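PDB 5H5Z: MHC class I antigen from Ctenopharyngodon idella, which binds a short peptide in its groove, associates with beta-2-microglobulin and probably presents that peptide to T cells. Local coordinates for residues H3-Y7 with W163-V168; M40-P44 with W58-T62. All blocks are in the same frame, centred on the assembly; numbering follows the deposited sequence.

How the interactions relate
Both contacts belong to the peptide-binding platform of a class I heavy chain: each seats one of the two groove helices against the same eight-stranded antiparallel sheet. Interaction 1 sets helix 148-170 over strand 3-13 in the middle of the sheet; interaction 2 sets helix 55-82 against strand 43-44 at its edge and the loop leading into it. Their centres lie about 17 Å apart, and the peptide groove runs between the helices. The two meet where Tyr7 OH comes within 4.1 Å of Gln61 OE1, a packing approach. Each of these atoms is hydrogen-bonded to the peptide backbone, as is Tyr167 OH of interaction 1, so both contacts reach the same ligand.

Interaction 1 (H3-Y7 with W163-V168); sequences HSLKY and WLKKYV
Start with the strand: residues 3-7 are fully extended (phi -120 to -140°, psi 128 to 159°), and helix 163-168 crosses over them with local axes 8.4 Å apart and N-to-C directions at 115°. Leu5 faces Leu164 (CA to CA 5.8 Å) and His3 faces Val168 (7.6 Å), so one helical turn spans two strand residues.

Leu164 is the central bump. With chi1 t and chi2 p, it drops its methyls onto the strand between the side chains of His3 and Leu5: CD2 lies 3.5 Å from His3 O, and CD1 sits 3.6 Å from Ser4 C and 4.0 Å from Leu5 CB. Leu5, also t/p, pushes its CD2 into the hollow between Trp163 and Tyr167, 4.4 Å from Trp163 CB and 3.9 Å from Tyr167 CE2, where it meets the edge of the tyrosine ring. At the far end Val168 lies over one face of the His3 ring in a CH-pi contact, CG1 4.0 Å from the centroid and 29° off the normal, while CG2 is 3.7 Å from His3 CG. Asp28 holds His3 ND1. Tyr7 OH and Tyr167 OH approach to 4.1 Å; both are hydrogen-bonded to the bound peptide's backbone, and Tyr167 also to Tyr57, a tyrosine cluster consistent with the A pocket of classical class I molecules.

Strand 3-13 lies mid-sheet, pairing through Leu5 with Cys98 of strand 90-100 and through Lys6 with Met26 of strand 21-27; Leu5 also packs on Cys160, disulfide partner of Cys98, so helix 148-170 is tied covalently to the neighbouring strand.

Interaction 2 (M40-P44 with W58-T62); sequences MKAVP and WDRQT
This is a helix-to-edge contact, part polar and part aromatic, at the rim of the peptide-binding platform, where residues 40-44, leading into and joining the edge strand, run along the flank of helix 55-82. Met40 has a left-handed backbone (phi 56°, psi 32°); from Lys41 onward the chain is extended. Closest in the backbone are Ala42 and Thr62, with CA atoms 4.8 Å apart.

One hydrogen bond joins the segments: Ala42 N donates to Thr62 OG1 (3.0 Å, 165°). Thr62, chi1 m, passes its own proton back to Trp58 O (2.9 Å), so its hydroxyl accepts from the loop and donates to the preceding helical turn. Its CG2 methyl packs 3.2 Å from Met40 O, an oxygen whose hydrogen bond comes from Lys41 NZ (2.9 Å). Such a seam between the first long helix and an edge strand of the sheet belongs to the alpha1 half of the MHC class I fold, where the helix closes one side of the groove.

Trp58, chi1 m and chi2 113°, lays its indole under the chain. Pro44 CD sits over the five-membered ring, 3.9 Å from its centroid and 23° off the normal, a CH-pi contact; Pro44 CB reaches CZ2 of Trp58 at 3.5 Å. Ala42 CB rests in the notch formed by Trp58 and Gln61, 3.8 Å from both Trp58 CE3 and Gln61 CG. Gln61 then turns its end away, and OE1 hydrogen-bonds the backbone of the bound peptide.

Interaction 1 (H3-Y7 with W163-V168)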
loop_
_atom_site.group_PDB
_atom_site.type_symbol
_atom_site.label_atom_id
_atom_site.label_comp_id
_atom_site.label_asym_id
_atom_site.label_seq_id
_atom_site.Cartn_x
_atom_site.Cartn_y
_atom_site.Cartn_z
ATOM N N HIS A 3 -13.109 10.195 -4.723
ATOM C CA HIS A 3 -12.155 9.400 -5.477
ATOM C C HIS A 3 -10.879 10.183 -5.630
ATOM O O HIS A 3 -10.886 11.412 -5.511
ATOM C CB HIS A 3 -12.705 9.018 -6.852
ATOM C CG HIS A 3 -13.948 8.189 -6.790
ATOM N ND1 HIS A 3 -13.948 6.876 -6.366
ATOM C CD2 HIS A 3 -15.237 8.491 -7.073
ATOM C CE1 HIS A 3 -15.182 6.405 -6.398
ATOM N NE2 HIS A 3 -15.982 7.365 -6.824
ATOM N N SER A 4 -9.788 9.472 -5.890
ATOM C CA SER A 4 -8.481 10.107 -6.021
ATOM C C SER A 4 -7.651 9.504 -7.141
ATOM O O SER A 4 -7.789 8.322 -7.469
ATOM C CB SER A 4 -7.706 9.999 -4.703
ATOM O OG SER A 4 -7.375 8.647 -4.432
ATOM N N LEU A 5 -6.785 10.336 -7.715
ATOM C CA LEU A 5 -5.786 9.923 -8.687
ATOM C C LEU A 5 -4.428 10.333 -8.130
ATOM O O LEU A 5 -4.246 11.489 -7.733
ATOM C CB LEU A 5 -6.042 10.601 -10.048
ATOM C CG LEU A 5 -4.967 10.470 -11.137
ATOM C CD1 LEU A 5 -4.663 9.023 -11.505
ATOM C CD2 LEU A 5 -5.341 11.274 -12.382
ATOM N N LYS A 6 -3.489 9.388 -8.075
ATOM C CA LYS A 6 -2.164 9.650 -7.508
ATOM C C LYS A 6 -1.060 8.978 -8.308
ATOM O O LYS A 6 -1.222 7.861 -8.815
ATOM C CB LYS A 6 -2.069 9.153 -6.055
ATOM C CG LYS A 6 -3.091 9.736 -5.095
ATOM C CD LYS A 6 -3.006 9.036 -3.750
ATOM C CE LYS A 6 -4.012 9.582 -2.752
ATOM N NZ LYS A 6 -3.910 8.805 -1.483
ATOM N N TYR A 7 0.066 9.673 -8.412
ATOM C CA TYR A 7 1.265 9.105 -9.006
ATOM C C TYR A 7 2.377 9.102 -7.979
ATOM O O TYR A 7 2.537 10.062 -7.227
ATOM C CB TYR A 7 1.668 9.877 -10.267
ATOM C CG TYR A 7 0.703 9.630 -11.396
ATOM C CD1 TYR A 7 0.853 8.528 -12.232
ATOM C CD2 TYR A 7 -0.378 10.485 -11.616
ATOM C CE1 TYR A 7 -0.037 8.284 -13.268
ATOM C CE2 TYR A 7 -1.277 10.246 -12.646
ATOM C CZ TYR A 7 -1.099 9.144 -13.468
ATOM O OH TYR A 7 -1.988 8.896 -14.489
ATOM N N TRP A 163 -9.052 13.850 -15.874
ATOM C CA TRP A 163 -8.709 12.448 -16.084
ATOM C C TRP A 163 -9.264 11.544 -14.989
ATOM O O TRP A 163 -9.736 10.445 -15.279
ATOM C CB TRP A 163 -7.197 12.273 -16.254
ATOM C CG TRP A 163 -6.759 12.598 -17.648
ATOM C CD1 TRP A 163 -6.194 13.757 -18.082
ATOM C CD2 TRP A 163 -6.879 11.752 -18.794
ATOM N NE1 TRP A 163 -5.950 13.691 -19.438
ATOM C CE2 TRP A 163 -6.361 12.467 -19.899
ATOM C CE3 TRP A 163 -7.370 10.454 -18.996
ATOM C CZ2 TRP A 163 -6.316 11.927 -21.189
ATOM C CZ3 TRP A 163 -7.330 9.918 -20.284
ATOM C CH2 TRP A 163 -6.803 10.656 -21.360
ATOM N N LEU A 164 -9.212 12.001 -13.737
ATOM C CA LEU A 164 -9.823 11.247 -12.649
ATOM C C LEU A 164 -11.293 10.949 -12.964
ATOM O O LEU A 164 -11.741 9.807 -12.855
ATOM C CB LEU A 164 -9.685 11.988 -11.315
ATOM C CG LEU A 164 -10.417 11.368 -10.117
ATOM C CD1 LEU A 164 -10.003 9.920 -9.861
ATOM C CD2 LEU A 164 -10.200 12.214 -8.876
ATOM N N LYS A 165 -12.032 11.971 -13.385
ATOM C CA LYS A 165 -13.437 11.783 -13.775
ATOM C C LYS A 165 -13.618 10.701 -14.856
ATOM O O LYS A 165 -14.541 9.875 -14.773
ATOM C CB LYS A 165 -14.072 13.114 -14.196
ATOM C CG LYS A 165 -14.296 14.073 -13.031
ATOM C CD LYS A 165 -14.803 15.431 -13.491
ATOM C CE LYS A 165 -15.055 16.335 -12.293
ATOM N NZ LYS A 165 -15.156 17.767 -12.682
ATOM N N LYS A 166 -12.733 10.698 -15.853
ATOM C CA LYS A 166 -12.743 9.666 -16.893
ATOM C C LYS A 166 -12.492 8.274 -16.312
ATOM O O LYS A 166 -13.203 7.326 -16.653
ATOM C CB LYS A 166 -11.720 9.970 -17.997
ATOM C CG LYS A 166 -12.071 11.115 -18.932
ATOM C CD LYS A 166 -10.860 11.456 -19.793
ATOM C CE LYS A 166 -11.251 11.764 -21.224
ATOM N NZ LYS A 166 -11.721 10.552 -21.956
ATOM N N TYR A 167 -11.486 8.159 -15.436
ATOM C CA TYR A 167 -11.130 6.876 -14.822
ATOM C C TYR A 167 -12.252 6.328 -13.951
ATOM O O TYR A 167 -12.513 5.120 -13.953
ATOM C CB TYR A 167 -9.834 6.987 -13.995
ATOM C CG TYR A 167 -8.613 7.433 -14.785
ATOM C CD1 TYR A 167 -8.472 7.114 -16.144
ATOM C CD2 TYR A 167 -7.590 8.156 -14.170
ATOM C CE1 TYR A 167 -7.357 7.514 -16.864
ATOM C CE2 TYR A 167 -6.466 8.570 -14.890
ATOM C CZ TYR A 167 -6.357 8.242 -16.233
ATOM O OH TYR A 167 -5.252 8.633 -16.954
ATOM N N VAL A 168 -12.916 7.218 -13.213
ATOM C CA VAL A 168 -14.024 6.826 -12.337
ATOM C C VAL A 168 -15.164 6.239 -13.174
ATOM O O VAL A 168 -15.736 5.219 -12.799
ATOM C CB VAL A 168 -14.493 7.983 -11.422
ATOM C CG1 VAL A 168 -15.749 7.602 -10.643
ATOM C CG2 VAL A 168 -13.386 8.357 -10.444
#

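Interaction 2 (M40-P44 with W58-T62)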
loop_
_atom_site.group_PDB
_atom_site.type_symbol
_atom_site.label_atom_id
_atom_site.label_comp_id
_atom_site.label_asym_id
_atom_site.label_seq_id
_atom_site.Cartn_x
_atom_site.Cartn_y
_atom_site.Cartn_z
ATOM N N MET A 40 11.187 0.773 -20.179
ATOM C CA MET A 40 10.910 2.070 -20.818
ATOM C C MET A 40 9.510 2.152 -21.420
ATOM O O MET A 40 9.296 2.836 -22.426
ATOM C CB MET A 40 11.970 2.420 -21.878
ATOM C CG MET A 40 13.326 2.802 -21.315
ATOM S SD MET A 40 13.319 4.346 -20.377
ATOM C CE MET A 40 15.084 4.623 -20.245
ATOM N N LYS A 41 8.559 1.453 -20.803
ATOM C CA LYS A 41 7.199 1.386 -21.326
ATOM C C LYS A 41 6.180 1.501 -20.204
ATOM O O LYS A 41 6.288 0.813 -19.189
ATOM C CB LYS A 41 6.977 0.089 -22.127
ATOM C CG LYS A 41 7.852 -0.058 -23.374
ATOM C CD LYS A 41 7.518 0.966 -24.461
ATOM C CE LYS A 41 8.636 1.107 -25.497
ATOM N NZ LYS A 41 9.633 2.198 -25.225
ATOM N N ALA A 42 5.209 2.392 -20.382
ATOM C CA ALA A 42 4.082 2.497 -19.459
ATOM C C ALA A 42 3.025 1.475 -19.852
ATOM O O ALA A 42 2.652 1.377 -21.031
ATOM C CB ALA A 42 3.496 3.898 -19.482
ATOM N N VAL A 43 2.540 0.723 -18.868
ATOM C CA VAL A 43 1.598 -0.376 -19.118
ATOM C C VAL A 43 0.373 -0.355 -18.187
ATOM O O VAL A 43 0.467 0.105 -17.036
ATOM C CB VAL A 43 2.290 -1.764 -19.039
ATOM C CG1 VAL A 43 3.290 -1.940 -20.175
ATOM C CG2 VAL A 43 2.965 -1.966 -17.689
ATOM N N PRO A 44 -0.778 -0.859 -18.684
ATOM C CA PRO A 44 -2.013 -0.947 -17.902
ATOM C C PRO A 44 -1.923 -1.996 -16.803
ATOM O O PRO A 44 -1.243 -3.010 -16.971
ATOM C CB PRO A 44 -3.056 -1.380 -18.940
ATOM C CG PRO A 44 -2.274 -2.068 -20.006
ATOM C CD PRO A 44 -0.983 -1.307 -20.079
ATOM N N TRP A 58 -1.155 5.039 -24.172
ATOM C CA TRP A 58 0.046 4.469 -23.565
ATOM C C TRP A 58 1.337 4.994 -24.191
ATOM O O TRP A 58 2.320 5.196 -23.483
ATOM C CB TRP A 58 -0.028 2.938 -23.537
ATOM C CG TRP A 58 -1.073 2.469 -22.560
ATOM C CD1 TRP A 58 -2.247 1.827 -22.849
ATOM C CD2 TRP A 58 -1.052 2.646 -21.139
ATOM N NE1 TRP A 58 -2.948 1.579 -21.691
ATOM C CE2 TRP A 58 -2.237 2.070 -20.627
ATOM C CE3 TRP A 58 -0.141 3.224 -20.246
ATOM C CZ2 TRP A 58 -2.540 2.066 -19.260
ATOM C CZ3 TRP A 58 -0.439 3.210 -18.885
ATOM C CH2 TRP A 58 -1.630 2.637 -18.408
ATOM N N ASP A 59 1.322 5.268 -25.496
ATOM C CA ASP A 59 2.480 5.891 -26.141
ATOM C C ASP A 59 2.766 7.266 -25.536
ATOM O O ASP A 59 3.927 7.623 -25.312
ATOM C CB ASP A 59 2.290 5.996 -27.661
ATOM C CG ASP A 59 2.265 4.634 -28.345
ATOM O OD1 ASP A 59 2.697 3.635 -27.731
ATOM O OD2 ASP A 59 1.809 4.560 -29.504
ATOM N N ARG A 60 1.701 8.022 -25.272
ATOM C CA ARG A 60 1.813 9.342 -24.654
ATOM C C ARG A 60 2.306 9.251 -23.214
ATOM O O ARG A 60 3.167 10.033 -22.800
ATOM C CB ARG A 60 0.483 10.101 -24.736
ATOM C CG ARG A 60 0.436 11.069 -25.909
ATOM C CD ARG A 60 -0.960 11.264 -26.484
ATOM N NE ARG A 60 -0.879 11.966 -27.764
ATOM C CZ ARG A 60 -0.629 11.373 -28.933
ATOM N NH1 ARG A 60 -0.449 10.054 -28.989
ATOM N NH2 ARG A 60 -0.554 12.094 -30.045
ATOM N N GLN A 61 1.779 8.284 -22.466
ATOM C CA GLN A 61 2.202 8.075 -21.082
ATOM C C GLN A 61 3.667 7.631 -21.001
ATOM O O GLN A 61 4.418 8.101 -20.143
ATOM C CB GLN A 61 1.285 7.078 -20.366
ATOM C CG GLN A 61 1.493 7.031 -18.862
ATOM C CD GLN A 61 1.333 8.394 -18.214
ATOM O OE1 GLN A 61 0.217 8.836 -17.927
ATOM N NE2 GLN A 61 2.456 9.072 -17.990
ATOM N N THR A 62 4.054 6.733 -21.905
ATOM C CA THR A 62 5.435 6.283 -22.037
ATOM C C THR A 62 6.367 7.474 -22.289
ATOM O O THR A 62 7.415 7.595 -21.648
ATOM C CB THR A 62 5.574 5.241 -23.170
ATOM O OG1 THR A 62 4.862 4.047 -22.813
ATOM C CG2 THR A 62 7.036 4.890 -23.431
#